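Local coordinates for ActII protein (PDB 3B6C) that probably binds cis-regulatory DNA as a TetR-family transcriptional repressor and binds a tricyclic benzoisochromene acetic acid ligand, at residues D136-F141 / L203-I208; T63-P68 / C83-R88; L147-R152 / L195-R200. All coordinates share one frame; numbering follows the deposited sequence.

Contact 1. Residues D136-F141 / L203-I208; sequences DLLSTF and LGLEII. With SDN ([(3S)-9-hydroxy-1-methyl-10-oxo-4,10-dihydro-3H-benzo[g]isochromen-3-yl]acetic acid), chain E.
Ile208 packs against Leu137, Leu138 and Phe141 where helices 128-151 and 197-216 run antiparallel; the axes of the two short segments come within 10.9 Å at 170°. Its two branches divide the work. CG1 stands anti to the carbonyl carbon (chi1 -66°), and the extended chain carries CD1 obliquely against the root of the Phe141 ring, 3.6 Å from Phe141 CB. CG2 turns the other way, to Leu138 CD2 at 3.5 Å, a tight methyl pair between side chains that slide past each other in opposite directions, and to Leu137 CD1 at 3.9 Å. Phe141 has CG anti to its own nitrogen (chi1 169°), which sends the ring across to the facing helix, where CZ lies 3.5 Å from Gly204 CA. Gly204 O sits over one ring face, displaced toward the rim, and a beta carbon on Gly204 would collide with the ring. An alanine in place of Phe141 would remove the ring and is likely to open a gap beside Gly204, with Ile208 CD1 losing most of its partner. Leu138 and Leu205 both also touch Cys83 of helix 75-92, while Leu137 packs on Ile207 of the second subunit. On another side of helix 128-151, Ser139 OG makes a weak 3.4 Å hydrogen bond with ligand atom O4. The side chains that meet across the segments are all apolar, and the Phe141 ring also rests on the backbone of Gly204 and Leu205; van der Waals packing thus joins the two segments, while the polar Ser139 is directed to the ligand.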
loop_
_atom_site.group_PDB
_atom_site.type_symbol
_atom_site.label_atom_id
_atom_site.label_comp_id
_atom_site.label_asym_id
_atom_site.label_seq_id
_atom_site.Cartn_x
_atom_site.Cartn_y
_atom_site.Cartn_z
ATOM N N ASP B 136 11.745 4.576 0.470
ATOM C CA ASP B 136 10.798 3.493 0.318
ATOM C C ASP B 136 9.416 3.991 0.814
ATOM O O ASP B 136 8.410 3.858 0.118
ATOM C CB ASP B 136 11.203 2.300 1.184
ATOM C CG ASP B 136 10.683 0.982 0.639
ATOM O OD1 ASP B 136 9.505 0.930 0.219
ATOM O OD2 ASP B 136 11.458 -0.001 0.630
ATOM N N LEU B 137 9.381 4.585 2.006
ATOM C CA LEU B 137 8.135 5.065 2.581
ATOM C C LEU B 137 7.414 6.059 1.685
ATOM O O LEU B 137 6.214 5.909 1.426
ATOM C CB LEU B 137 8.390 5.720 3.947
ATOM C CG LEU B 137 7.396 5.369 5.074
ATOM C CD1 LEU B 137 7.323 6.514 6.085
ATOM C CD2 LEU B 137 6.015 5.072 4.492
ATOM N N LEU B 138 8.150 7.062 1.201
ATOM C CA LEU B 138 7.561 8.094 0.349
ATOM C C LEU B 138 7.000 7.504 -0.919
ATOM O O LEU B 138 5.885 7.832 -1.332
ATOM C CB LEU B 138 8.593 9.190 0.046
ATOM C CG LEU B 138 9.020 10.068 1.232
ATOM C CD1 LEU B 138 10.245 10.878 0.851
ATOM C CD2 LEU B 138 7.872 10.974 1.652
ATOM N N SER B 139 7.772 6.637 -1.546
ATOM C CA SER B 139 7.335 5.987 -2.775
ATOM C C SER B 139 6.042 5.198 -2.511
ATOM O O SER B 139 5.089 5.280 -3.276
ATOM C CB SER B 139 8.428 5.021 -3.272
ATOM O OG SER B 139 8.531 5.070 -4.686
ATOM N N THR B 140 6.025 4.436 -1.423
ATOM C CA THR B 140 4.869 3.632 -1.064
ATOM C C THR B 140 3.674 4.525 -0.823
ATOM O O THR B 140 2.569 4.253 -1.280
ATOM C CB THR B 140 5.184 2.805 0.192
ATOM O OG1 THR B 140 6.234 1.881 -0.114
ATOM C CG2 THR B 140 3.961 2.036 0.662
ATOM N N PHE B 141 3.905 5.604 -0.099
ATOM C CA PHE B 141 2.852 6.550 0.189
ATOM C C PHE B 141 2.232 7.124 -1.077
ATOM O O PHE B 141 1.018 7.119 -1.249
ATOM C CB PHE B 141 3.397 7.703 1.009
ATOM C CG PHE B 141 2.448 8.841 1.123
ATOM C CD1 PHE B 141 1.288 8.711 1.873
ATOM C CD2 PHE B 141 2.677 10.031 0.441
ATOM C CE1 PHE B 141 0.355 9.752 1.944
ATOM C CE2 PHE B 141 1.753 11.080 0.499
ATOM C CZ PHE B 141 0.591 10.938 1.252
ATOM N N LEU B 203 -1.587 16.185 3.182
ATOM C CA LEU B 203 -1.650 15.870 4.607
ATOM C C LEU B 203 -0.653 14.748 4.914
ATOM O O LEU B 203 0.129 14.853 5.861
ATOM C CB LEU B 203 -3.060 15.416 4.995
ATOM C CG LEU B 203 -3.698 16.175 6.158
ATOM C CD1 LEU B 203 -5.007 15.502 6.564
ATOM C CD2 LEU B 203 -2.734 16.225 7.338
ATOM N N GLY B 204 -0.686 13.678 4.116
ATOM C CA GLY B 204 0.228 12.567 4.320
ATOM C C GLY B 204 1.666 12.957 4.044
ATOM O O GLY B 204 2.578 12.484 4.719
ATOM N N LEU B 205 1.868 13.821 3.052
ATOM C CA LEU B 205 3.200 14.274 2.688
ATOM C C LEU B 205 3.884 14.987 3.852
ATOM O O LEU B 205 5.059 14.738 4.164
ATOM C CB LEU B 205 3.118 15.236 1.509
ATOM C CG LEU B 205 3.821 14.814 0.227
ATOM C CD1 LEU B 205 4.051 16.046 -0.625
ATOM C CD2 LEU B 205 5.141 14.151 0.554
ATOM N N GLU B 206 3.142 15.889 4.486
ATOM C CA GLU B 206 3.682 16.640 5.605
ATOM C C GLU B 206 3.999 15.701 6.758
ATOM O O GLU B 206 5.061 15.805 7.379
ATOM C CB GLU B 206 2.679 17.709 6.056
ATOM C CG GLU B 206 3.066 18.418 7.346
ATOM C CD GLU B 206 4.406 19.123 7.241
ATOM O OE1 GLU B 206 5.015 19.422 8.294
ATOM O OE2 GLU B 206 4.849 19.382 6.105
ATOM N N ILE B 207 3.078 14.779 7.035
ATOM C CA ILE B 207 3.275 13.844 8.133
ATOM C C ILE B 207 4.563 13.064 7.991
ATOM O O ILE B 207 5.369 13.015 8.911
ATOM C CB ILE B 207 2.083 12.861 8.264
ATOM C CG1 ILE B 207 0.850 13.619 8.766
ATOM C CG2 ILE B 207 2.432 11.728 9.238
ATOM C CD1 ILE B 207 -0.378 12.778 8.889
ATOM N N ILE B 208 4.766 12.450 6.836
ATOM C CA ILE B 208 5.979 11.684 6.628
ATOM C C ILE B 208 7.220 12.575 6.670
ATOM O O ILE B 208 8.201 12.266 7.343
ATOM C CB ILE B 208 5.906 10.924 5.294
ATOM C CG1 ILE B 208 4.798 9.875 5.389
ATOM C CG2 ILE B 208 7.251 10.268 4.975
ATOM C CD1 ILE B 208 4.453 9.211 4.078
HETATM O O4 SDN E . 10.677 5.592 -7.284
HETATM C C11 SDN E . 10.773 6.815 -7.103
HETATM C C12 SDN E . 11.351 7.638 -8.102
HETATM C C13 SDN E . 11.858 7.105 -9.288
HETATM O O5 SDN E . 11.777 5.875 -9.460
HETATM C C14 SDN E . 12.410 7.948 -10.274
HETATM C C15 SDN E . 12.959 7.451 -11.553
HETATM O O3 SDN E . 13.870 8.288 -12.297
HETATM C C16 SDN E . 12.726 6.114 -12.055
HETATM C C10 SDN E . 10.285 7.390 -5.925
HETATM C C9 SDN E . 10.380 8.781 -5.712
HETATM C C8 SDN E . 10.960 9.599 -6.695
HETATM C C7 SDN E . 11.451 9.036 -7.873
HETATM C C6 SDN E . 12.007 9.852 -8.862
HETATM C C5 SDN E . 12.480 9.317 -10.061
HETATM C C4 SDN E . 13.026 10.265 -11.126
HETATM C C3 SDN E . 13.394 9.588 -12.444
HETATM C C2 SDN E . 14.345 10.442 -13.278
HETATM C C1 SDN E . 14.848 9.701 -14.518
HETATM O O2 SDN E . 15.008 8.464 -14.496
HETATM O O1 SDN E . 15.120 10.373 -15.521
#

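Contact 2. Residues T63-P68 / C83-R88. With SDN ([(3S)-9-hydroxy-1-methyl-10-oxo-4,10-dihydro-3H-benzo[g]isochromen-3-yl]acetic acid), chain E.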
loop_
_atom_site.group_PDB
_atom_site.type_symbol
_atom_site.label_atom_id
_atom_site.label_comp_id
_atom_site.label_asym_id
_atom_site.label_seq_id
_atom_site.Cartn_x
_atom_site.Cartn_y
_atom_site.Cartn_z
ATOM N N THR B 63 10.742 8.560 -16.318
ATOM C CA THR B 63 11.477 9.744 -16.728
ATOM C C THR B 63 10.623 10.980 -16.521
ATOM O O THR B 63 11.112 12.099 -16.586
ATOM C CB THR B 63 11.893 9.676 -18.201
ATOM O OG1 THR B 63 10.735 9.741 -19.048
ATOM C CG2 THR B 63 12.636 8.404 -18.455
ATOM N N GLU B 64 9.342 10.767 -16.275
ATOM C CA GLU B 64 8.416 11.867 -16.044
ATOM C C GLU B 64 8.600 12.453 -14.664
ATOM O O GLU B 64 8.162 13.563 -14.384
ATOM C CB GLU B 64 6.982 11.377 -16.199
ATOM C CG GLU B 64 6.656 10.954 -17.613
ATOM C CD GLU B 64 5.188 10.647 -17.809
ATOM O OE1 GLU B 64 4.344 11.301 -17.161
ATOM O OE2 GLU B 64 4.873 9.761 -18.629
ATOM N N VAL B 65 9.260 11.700 -13.800
ATOM C CA VAL B 65 9.480 12.146 -12.438
ATOM C C VAL B 65 10.758 12.958 -12.336
ATOM O O VAL B 65 11.831 12.490 -12.703
ATOM C CB VAL B 65 9.553 10.942 -11.477
ATOM C CG1 VAL B 65 9.536 11.417 -10.053
ATOM C CG2 VAL B 65 8.384 10.010 -11.724
ATOM N N GLU B 66 10.630 14.180 -11.840
ATOM C CA GLU B 66 11.775 15.045 -11.688
ATOM C C GLU B 66 12.287 15.097 -10.256
ATOM O O GLU B 66 11.540 15.416 -9.330
ATOM C CB GLU B 66 11.428 16.475 -12.123
ATOM C CG GLU B 66 10.518 16.551 -13.345
ATOM C CD GLU B 66 10.534 17.911 -14.013
ATOM O OE1 GLU B 66 11.538 18.642 -13.846
ATOM O OE2 GLU B 66 9.562 18.242 -14.726
ATOM N N VAL B 67 13.565 14.781 -10.079
ATOM C CA VAL B 67 14.205 14.880 -8.773
ATOM C C VAL B 67 15.200 16.033 -8.729
ATOM O O VAL B 67 16.328 15.905 -9.204
ATOM C CB VAL B 67 14.928 13.573 -8.399
ATOM C CG1 VAL B 67 15.179 13.515 -6.900
ATOM C CG2 VAL B 67 14.120 12.369 -8.859
ATOM N N PRO B 68 14.780 17.155 -8.163
ATOM C CA PRO B 68 15.655 18.320 -8.005
ATOM C C PRO B 68 17.008 17.933 -7.418
ATOM O O PRO B 68 17.088 17.009 -6.610
ATOM C CB PRO B 68 14.890 19.202 -7.020
ATOM C CG PRO B 68 13.463 18.848 -7.241
ATOM C CD PRO B 68 13.450 17.382 -7.571
ATOM N N CYS B 83 7.832 14.225 -4.723
ATOM C CA CYS B 83 6.644 13.426 -4.492
ATOM C C CYS B 83 5.467 13.857 -5.344
ATOM O O CYS B 83 4.733 13.017 -5.864
ATOM C CB CYS B 83 6.286 13.450 -3.011
ATOM S SG CYS B 83 7.461 12.497 -2.034
ATOM N N ARG B 84 5.277 15.160 -5.502
ATOM C CA ARG B 84 4.178 15.640 -6.329
ATOM C C ARG B 84 4.415 15.260 -7.786
ATOM O O ARG B 84 3.471 15.002 -8.533
ATOM C CB ARG B 84 4.049 17.147 -6.214
ATOM C CG ARG B 84 3.638 17.596 -4.848
ATOM C CD ARG B 84 3.375 19.080 -4.816
ATOM N NE ARG B 84 3.059 19.500 -3.464
ATOM C CZ ARG B 84 3.765 20.392 -2.786
ATOM N NH1 ARG B 84 4.827 20.956 -3.350
ATOM N NH2 ARG B 84 3.409 20.713 -1.544
ATOM N N SER B 85 5.683 15.227 -8.183
ATOM C CA SER B 85 6.051 14.870 -9.541
ATOM C C SER B 85 5.673 13.423 -9.789
ATOM O O SER B 85 5.122 13.089 -10.829
ATOM C CB SER B 85 7.557 15.070 -9.738
ATOM O OG SER B 85 7.952 14.883 -11.087
ATOM N N LEU B 86 5.966 12.564 -8.822
ATOM C CA LEU B 86 5.658 11.144 -8.946
ATOM C C LEU B 86 4.152 10.949 -9.084
ATOM O O LEU B 86 3.680 10.124 -9.866
ATOM C CB LEU B 86 6.148 10.399 -7.708
ATOM C CG LEU B 86 6.666 8.964 -7.877
ATOM C CD1 LEU B 86 6.359 8.221 -6.595
ATOM C CD2 LEU B 86 6.022 8.250 -9.065
ATOM N N ARG B 87 3.396 11.722 -8.310
ATOM C CA ARG B 87 1.941 11.629 -8.324
ATOM C C ARG B 87 1.368 12.127 -9.646
ATOM O O ARG B 87 0.418 11.553 -10.177
ATOM C CB ARG B 87 1.343 12.421 -7.159
ATOM C CG ARG B 87 -0.162 12.613 -7.248
ATOM C CD ARG B 87 -0.589 13.926 -6.613
ATOM N NE ARG B 87 -1.912 13.834 -6.001
ATOM C CZ ARG B 87 -2.669 14.882 -5.696
ATOM N NH1 ARG B 87 -2.237 16.110 -5.947
ATOM N NH2 ARG B 87 -3.860 14.704 -5.143
ATOM N N ARG B 88 1.952 13.198 -10.173
ATOM C CA ARG B 88 1.611 13.679 -11.506
ATOM C C ARG B 88 1.702 12.559 -12.536
ATOM O O ARG B 88 0.786 12.359 -13.332
ATOM C CB ARG B 88 2.525 14.839 -11.907
ATOM C CG ARG B 88 1.833 16.191 -11.943
ATOM C CD ARG B 88 2.840 17.326 -12.015
ATOM N NE ARG B 88 2.940 18.051 -10.751
ATOM C CZ ARG B 88 4.072 18.543 -10.259
ATOM N NH1 ARG B 88 5.209 18.391 -10.925
ATOM N NH2 ARG B 88 4.069 19.189 -9.101
HETATM O O4 SDN E . 10.677 5.592 -7.284
HETATM C C11 SDN E . 10.773 6.815 -7.103
HETATM C C12 SDN E . 11.351 7.638 -8.102
HETATM C C13 SDN E . 11.858 7.105 -9.288
HETATM O O5 SDN E . 11.777 5.875 -9.460
HETATM C C14 SDN E . 12.410 7.948 -10.274
HETATM C C15 SDN E . 12.959 7.451 -11.553
HETATM O O3 SDN E . 13.870 8.288 -12.297
HETATM C C16 SDN E . 12.726 6.114 -12.055
HETATM C C10 SDN E . 10.285 7.390 -5.925
HETATM C C9 SDN E . 10.380 8.781 -5.712
HETATM C C8 SDN E . 10.960 9.599 -6.695
HETATM C C7 SDN E . 11.451 9.036 -7.873
HETATM C C6 SDN E . 12.007 9.852 -8.862
HETATM C C5 SDN E . 12.480 9.317 -10.061
HETATM C C4 SDN E . 13.026 10.265 -11.126
HETATM C C3 SDN E . 13.394 9.588 -12.444
HETATM C C2 SDN E . 14.345 10.442 -13.278
HETATM C C1 SDN E . 14.848 9.701 -14.518
HETATM O O2 SDN E . 15.008 8.464 -14.496
HETATM O O1 SDN E . 15.120 10.373 -15.521
#
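Ser85 and Val65 carry the contact between the loop 63-68 and helix 75-92 in this TetR-like, largely helical fold; the loop follows helix 50-61 and so links the predicted DNA-binding region to the ligand-binding body. Their CA atoms are 5.3 Å apart, the closest such pair between the two segments. Ser85 points its beta carbon at the loop, and with OG anti to the backbone nitrogen (chi1 -173°) the hydroxyl faces the stretch of loop from Glu64 to Glu66, accepting a hydrogen bond from the Glu66 amide. The same oxygen lies 3.4 Å from Val65 CA, so the loop backbone rests directly on the helix at this small residue.

Val65 splits its two methyls between protein and ligand. CG2 crosses obliquely to Leu86, meeting Leu86 CD2 at 4.0 Å, whereas CG1 presses on the ligand's ring system, 3.2 Å from its C6. Leu86 in turn brings CD1 to 4.1 Å from ligand atom C10, and Val67 CG2 reaches to 3.3 Å of ligand C4, so apolar groups of both segments line the pocket. Val65 also packs on Met89, farther along helix 75-92, and elsewhere on this helix Arg84 forms a salt bridge to Glu202. The hydrogen bond that joins loop to helix is nearly straight: Glu66 N to Ser85 OG measures 2.9 Å, with an N-H...O angle of 172°.

Contact 3. Residues L147-R152 / L195-R200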
loop_
_atom_site.group_PDB
_atom_site.type_symbol
_atom_site.label_atom_id
_atom_site.label_comp_id
_atom_site.label_asym_id
_atom_site.label_seq_id
_atom_site.Cartn_x
_atom_site.Cartn_y
_atom_site.Cartn_z
ATOM N N LEU B 147 -3.386 5.199 -6.043
ATOM C CA LEU B 147 -4.230 4.049 -6.347
ATOM C C LEU B 147 -5.649 4.310 -5.847
ATOM O O LEU B 147 -6.615 3.917 -6.486
ATOM C CB LEU B 147 -3.659 2.784 -5.701
ATOM C CG LEU B 147 -4.150 1.457 -6.293
ATOM C CD1 LEU B 147 -3.962 1.462 -7.808
ATOM C CD2 LEU B 147 -3.393 0.297 -5.662
ATOM N N GLU B 148 -5.764 4.969 -4.701
ATOM C CA GLU B 148 -7.067 5.306 -4.139
ATOM C C GLU B 148 -7.750 6.378 -4.998
ATOM O O GLU B 148 -8.963 6.340 -5.200
ATOM C CB GLU B 148 -6.910 5.832 -2.704
ATOM C CG GLU B 148 -7.641 7.139 -2.440
ATOM C CD GLU B 148 -8.614 7.043 -1.284
ATOM O OE1 GLU B 148 -9.544 7.875 -1.216
ATOM O OE2 GLU B 148 -8.449 6.139 -0.435
ATOM N N GLN B 149 -6.966 7.327 -5.503
ATOM C CA GLN B 149 -7.508 8.407 -6.319
ATOM C C GLN B 149 -8.190 7.879 -7.571
ATOM O O GLN B 149 -9.399 8.034 -7.734
ATOM C CB GLN B 149 -6.398 9.392 -6.693
ATOM C CG GLN B 149 -6.822 10.454 -7.688
ATOM C CD GLN B 149 -6.186 11.797 -7.420
ATOM O OE1 GLN B 149 -5.193 11.895 -6.701
ATOM N NE2 GLN B 149 -6.744 12.843 -8.010
ATOM N N SER B 150 -7.409 7.254 -8.451
ATOM C CA SER B 150 -7.941 6.697 -9.694
ATOM C C SER B 150 -9.063 5.706 -9.376
ATOM O O SER B 150 -9.939 5.451 -10.208
ATOM C CB SER B 150 -6.826 6.047 -10.504
ATOM O OG SER B 150 -7.132 4.697 -10.790
ATOM N N SER B 151 -9.006 5.128 -8.183
ATOM C CA SER B 151 -10.059 4.236 -7.722
ATOM C C SER B 151 -11.397 5.006 -7.793
ATOM O O SER B 151 -12.448 4.415 -8.040
ATOM C CB SER B 151 -9.815 3.858 -6.256
ATOM O OG SER B 151 -10.967 3.279 -5.664
ATOM N N ARG B 152 -11.351 6.322 -7.590
ATOM C CA ARG B 152 -12.556 7.144 -7.595
ATOM C C ARG B 152 -12.353 8.471 -8.312
ATOM O O ARG B 152 -13.083 8.797 -9.245
ATOM C CB ARG B 152 -12.990 7.397 -6.147
ATOM C CG ARG B 152 -11.845 7.686 -5.187
ATOM C CD ARG B 152 -12.066 8.983 -4.425
ATOM N NE ARG B 152 -11.320 9.012 -3.169
ATOM C CZ ARG B 152 -10.998 10.126 -2.519
ATOM N NH1 ARG B 152 -11.351 11.309 -3.005
ATOM N NH2 ARG B 152 -10.324 10.062 -1.382
ATOM N N LEU B 195 -12.554 12.937 2.176
ATOM C CA LEU B 195 -11.461 13.903 2.181
ATOM C C LEU B 195 -10.979 14.197 0.765
ATOM O O LEU B 195 -10.688 13.283 -0.005
ATOM C CB LEU B 195 -10.300 13.393 3.036
ATOM C CG LEU B 195 -9.888 14.276 4.217
ATOM C CD1 LEU B 195 -8.635 13.730 4.884
ATOM C CD2 LEU B 195 -9.678 15.713 3.765
ATOM N N ASP B 196 -10.896 15.481 0.429
ATOM C CA ASP B 196 -10.251 15.909 -0.807
ATOM C C ASP B 196 -8.987 15.099 -1.078
ATOM O O ASP B 196 -8.142 14.939 -0.199
ATOM C CB ASP B 196 -9.918 17.401 -0.748
ATOM C CG ASP B 196 -9.545 17.969 -2.103
ATOM O OD1 ASP B 196 -10.326 17.787 -3.061
ATOM O OD2 ASP B 196 -8.471 18.596 -2.211
ATOM N N SER B 197 -8.867 14.592 -2.301
ATOM C CA SER B 197 -7.698 13.805 -2.695
ATOM C C SER B 197 -6.434 14.612 -2.517
ATOM O O SER B 197 -5.478 14.161 -1.895
ATOM C CB SER B 197 -7.804 13.340 -4.151
ATOM O OG SER B 197 -8.297 12.010 -4.222
ATOM N N ASP B 198 -6.430 15.815 -3.068
ATOM C CA ASP B 198 -5.275 16.676 -2.939
ATOM C C ASP B 198 -4.967 16.927 -1.471
ATOM O O ASP B 198 -3.808 17.005 -1.071
ATOM C CB ASP B 198 -5.527 18.003 -3.644
ATOM C CG ASP B 198 -5.585 17.855 -5.142
ATOM O OD1 ASP B 198 -5.123 16.814 -5.656
ATOM O OD2 ASP B 198 -6.078 18.781 -5.812
ATOM N N ARG B 199 -6.017 17.038 -0.664
ATOM C CA ARG B 199 -5.855 17.299 0.759
ATOM C C ARG B 199 -5.226 16.114 1.476
ATOM O O ARG B 199 -4.378 16.284 2.354
ATOM C CB ARG B 199 -7.204 17.673 1.388
ATOM C CG ARG B 199 -7.103 18.163 2.819
ATOM C CD ARG B 199 -5.872 19.024 3.013
ATOM N NE ARG B 199 -5.768 19.535 4.374
ATOM C CZ ARG B 199 -4.659 20.065 4.880
ATOM N NH1 ARG B 199 -3.563 20.147 4.130
ATOM N NH2 ARG B 199 -4.646 20.519 6.128
ATOM N N ARG B 200 -5.634 14.913 1.100
ATOM C CA ARG B 200 -5.055 13.728 1.703
ATOM C C ARG B 200 -3.583 13.634 1.313
ATOM O O ARG B 200 -2.726 13.404 2.163
ATOM C CB ARG B 200 -5.782 12.487 1.223
ATOM C CG ARG B 200 -7.260 12.693 1.182
ATOM C CD ARG B 200 -7.976 11.401 1.408
ATOM N NE ARG B 200 -7.166 10.255 1.029
ATOM C CZ ARG B 200 -7.222 9.092 1.661
ATOM N NH1 ARG B 200 -6.464 8.083 1.267
ATOM N NH2 ARG B 200 -8.031 8.951 2.706
#
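Bends at chi2 of Glu148 (124°) and chi3 of Arg200 (-25°) bring a carboxylate and a guanidinium face to face between helices 128-151 and 197-216. The two planes are stacked only 20° apart, and Glu148 OE2 lies 3.3 Å from Arg200 NH1 but well above the guanidinium plane; this salt bridge is therefore electrostatic, with no N-H directed at the oxygen. The other carboxylate oxygen, Glu148 OE1, forms a salt bridge within its own segment to Arg152, whose modelled distance is too short to be relied on. Arg152 lays one guanidinium face over Ser197 OG, with NH1 at 3.4 Å but poorly angled for a hydrogen bond, while its edge faces Arg200 CD. Alongside, the amide of Gln149 packs on Ser197, its CD 3.8 Å from Ser197 OG. Arg200 has further acidic partners in Glu145 and in Asp136 of the second subunit, and it also touches a bound ligand; these carboxylates probably offset the closeness of the two arginines. Asp196 caps the start of helix 197-216 through a weak bond from Arg199 N. The arrangement is a salt-bridge network of Glu148, Arg152 and Arg200, whose Glu148-Arg200 link joins the two helices next to the second subunit.

How the contacts relate
Contacts 1 and 3 join the same pair of helices, 128-151 and 197-216, at points whose centres are 14 Å apart, one an apolar core and the other a charged end; Phe141 CZ and Arg200 O, 4.2 Å apart, bring them together. Both also reach the second subunit. Contact 2 adds helix 75-92: Cys83 CB packs on Leu205 CD2 of contact 1 at 3.8 Å, and Arg87 NH2 forms a salt bridge to Asp198 OD1 of contact 3, at a modelled distance of 2.5 Å that is short. Contacts 1 and 2 share one ligand molecule, approached by Ser139 from one and Val65, Val67 and Leu86 from the other, whereas Arg200 of contact 3 touches a different one.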